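Local atomic coordinates of probable thiosulfate sulfurtransferase (Thermus thermophilus, PDB entry 2EG4), a protein that binds a zinc ion and probably acts as a thiosulfate-cyanide sulfurtransferase. Residues T52-F55 with Q56-L60. Numbering follows the deposited sequence.
Sequences TELF and QTLGL
Phe55 and Leu60 meet where helix 41-57 of the first rhodanese-like domain ends in a Schellman motif, with Gly59 at positive phi (63°). Gly59 turns the chain, its N bonding Gln56 O at 3.2 Å, and Leu60 N closes the motif on Phe55 O at 2.8 Å, in the carbonyl plane, which sets the Leu60 side chain beside Phe55. There the two side chains cross at about a right angle, Leu60 CD1 approaching Phe55 CD1 obliquely at 3.7 Å. Both also touch Leu82 of helix 73-84, while Leu60 reaches Val8 and Val10 of strand 8-11, which ties the helix end to the domain's parallel sheet. One turn back, Gln56 lies beside Thr52, pointing the same way. With CG anti to its own carbonyl carbon (chi1 -59°) and the chain extended beyond, its amide runs past the Thr52 methyl, CG2 to NE2 3.9 Å. The amide end is held from outside the helix: OE1 accepts from Arg110 NH2 and NE2 donates to Val113 O. Cut back to alanine, this side chain would probably leave Arg110 NH2 and Val113 O each short of one amide partner and take the flank off the Thr52 methyl. Glu53, salt-bridged to Arg110 through OE1, offers its backbone O to two donors of Thr57, which come from opposite faces of the carbonyl plane: N at 2.9 Å, and the hydroxyl OG1, also at 2.9 Å.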
ATOM      1  N   THR A  52       7.839   9.225 -10.586  1.00 18.11           N
ATOM      2  CA  THR A  52       8.625   9.194 -11.831  1.00 20.91           C
ATOM      3  C   THR A  52      10.116   9.181 -11.517  1.00 21.65           C
ATOM      4  O   THR A  52      10.883   8.405 -12.097  1.00 23.96           O
ATOM      5  CB  THR A  52       8.364  10.436 -12.705  1.00 21.09           C
ATOM      6  OG1 THR A  52       7.065  10.343 -13.280  1.00 20.61           O
ATOM      7  CG2 THR A  52       9.370  10.514 -13.841  1.00 24.39           C
ATOM      8  N   GLU A  53      10.527  10.045 -10.596  1.00 18.94           N
ATOM      9  CA  GLU A  53      11.935  10.155 -10.233  1.00 19.89           C
ATOM     10  C   GLU A  53      12.434   8.848  -9.636  1.00 21.50           C
ATOM     11  O   GLU A  53      13.536   8.391  -9.941  1.00 22.13           O
ATOM     12  CB  GLU A  53      12.142  11.285  -9.232  1.00 23.54           C
ATOM     13  CG  GLU A  53      13.537  11.351  -8.657  1.00 26.48           C
ATOM     14  CD  GLU A  53      14.618  11.579  -9.710  1.00 31.82           C
ATOM     15  OE1 GLU A  53      14.294  11.997 -10.840  1.00 35.43           O
ATOM     16  OE2 GLU A  53      15.804  11.344  -9.392  1.00 34.00           O
ATOM     17  N   LEU A  54      11.603   8.256  -8.792  1.00 19.23           N
ATOM     18  CA  LEU A  54      11.944   6.991  -8.146  1.00 20.26           C
ATOM     19  C   LEU A  54      12.056   5.870  -9.165  1.00 21.75           C
ATOM     20  O   LEU A  54      13.012   5.084  -9.139  1.00 22.02           O
ATOM     21  CB  LEU A  54      10.873   6.646  -7.114  1.00 20.41           C
ATOM     22  CG  LEU A  54      11.061   5.326  -6.354  1.00 21.76           C
ATOM     23  CD1 LEU A  54      12.264   5.391  -5.424  1.00 21.65           C
ATOM     24  CD2 LEU A  54       9.801   5.066  -5.544  1.00 21.36           C
ATOM     25  N   PHE A  55      11.073   5.785 -10.053  1.00 20.14           N
ATOM     26  CA  PHE A  55      11.066   4.755 -11.085  1.00 23.05           C
ATOM     27  C   PHE A  55      12.306   4.866 -11.971  1.00 25.63           C
ATOM     28  O   PHE A  55      12.936   3.859 -12.300  1.00 24.65           O
ATOM     29  CB  PHE A  55       9.824   4.879 -11.960  1.00 23.24           C
ATOM     30  CG  PHE A  55       8.511   4.636 -11.238  1.00 18.22           C
ATOM     31  CD1 PHE A  55       8.471   4.285  -9.895  1.00 19.48           C
ATOM     32  CD2 PHE A  55       7.311   4.741 -11.938  1.00 23.38           C
ATOM     33  CE1 PHE A  55       7.238   4.040  -9.248  1.00 20.13           C
ATOM     34  CE2 PHE A  55       6.093   4.502 -11.312  1.00 21.77           C
ATOM     35  CZ  PHE A  55       6.052   4.150  -9.967  1.00 21.53           C
ATOM     36  N   GLN A  56      12.661   6.088 -12.357  1.00 22.66           N
ATOM     37  CA  GLN A  56      13.832   6.278 -13.212  1.00 26.34           C
ATOM     38  C   GLN A  56      15.138   5.965 -12.493  1.00 23.66           C
ATOM     39  O   GLN A  56      16.018   5.300 -13.046  1.00 28.02           O
ATOM     40  CB  GLN A  56      13.864   7.710 -13.759  1.00 27.43           C
ATOM     41  CG  GLN A  56      12.626   8.056 -14.556  1.00 30.61           C
ATOM     42  CD  GLN A  56      12.770   9.349 -15.336  1.00 28.63           C
ATOM     43  OE1 GLN A  56      13.527  10.240 -14.948  1.00 29.83           O
ATOM     44  NE2 GLN A  56      12.026   9.465 -16.427  1.00 29.76           N
ATOM     45  N   THR A  57      15.263   6.426 -11.258  1.00 22.25           N
ATOM     46  CA  THR A  57      16.477   6.202 -10.485  1.00 24.25           C
ATOM     47  C   THR A  57      16.720   4.717 -10.218  1.00 25.79           C
ATOM     48  O   THR A  57      17.870   4.273 -10.231  1.00 23.52           O
ATOM     49  CB  THR A  57      16.442   6.976  -9.147  1.00 25.22           C
ATOM     50  OG1 THR A  57      16.344   8.383  -9.412  1.00 31.60           O
ATOM     51  CG2 THR A  57      17.720   6.746  -8.367  1.00 29.08           C
ATOM     52  N   LEU A  58      15.647   3.958  -9.982  1.00 24.21           N
ATOM     53  CA  LEU A  58      15.771   2.507  -9.725  1.00 22.52           C
ATOM     54  C   LEU A  58      15.714   1.657 -10.994  1.00 23.68           C
ATOM     55  O   LEU A  58      15.829   0.422 -10.944  1.00 23.68           O
ATOM     56  CB  LEU A  58      14.673   2.036  -8.768  1.00 20.02           C
ATOM     57  CG  LEU A  58      14.799   2.516  -7.326  1.00 24.01           C
ATOM     58  CD1 LEU A  58      13.735   1.826  -6.470  1.00 23.45           C
ATOM     59  CD2 LEU A  58      16.171   2.209  -6.785  1.00 31.17           C
ATOM     60  N   GLY A  59      15.538   2.312 -12.134  1.00 23.16           N
ATOM     61  CA  GLY A  59      15.456   1.583 -13.389  1.00 25.35           C
ATOM     62  C   GLY A  59      14.254   0.661 -13.423  1.00 26.98           C
ATOM     63  O   GLY A  59      14.335  -0.473 -13.907  1.00 28.80           O
ATOM     64  N   LEU A  60      13.130   1.150 -12.898  1.00 26.31           N
ATOM     65  CA  LEU A  60      11.897   0.387 -12.853  1.00 25.05           C
ATOM     66  C   LEU A  60      11.124   0.502 -14.154  1.00 29.93           C
ATOM     67  O   LEU A  60      11.201   1.518 -14.860  1.00 30.75           O
ATOM     68  CB  LEU A  60      11.011   0.862 -11.704  1.00 22.63           C
ATOM     69  CG  LEU A  60      11.564   0.808 -10.287  1.00 21.49           C
ATOM     70  CD1 LEU A  60      10.458   1.170  -9.294  1.00 23.29           C
ATOM     71  CD2 LEU A  60      12.078  -0.603 -10.013  1.00 24.27           C
TER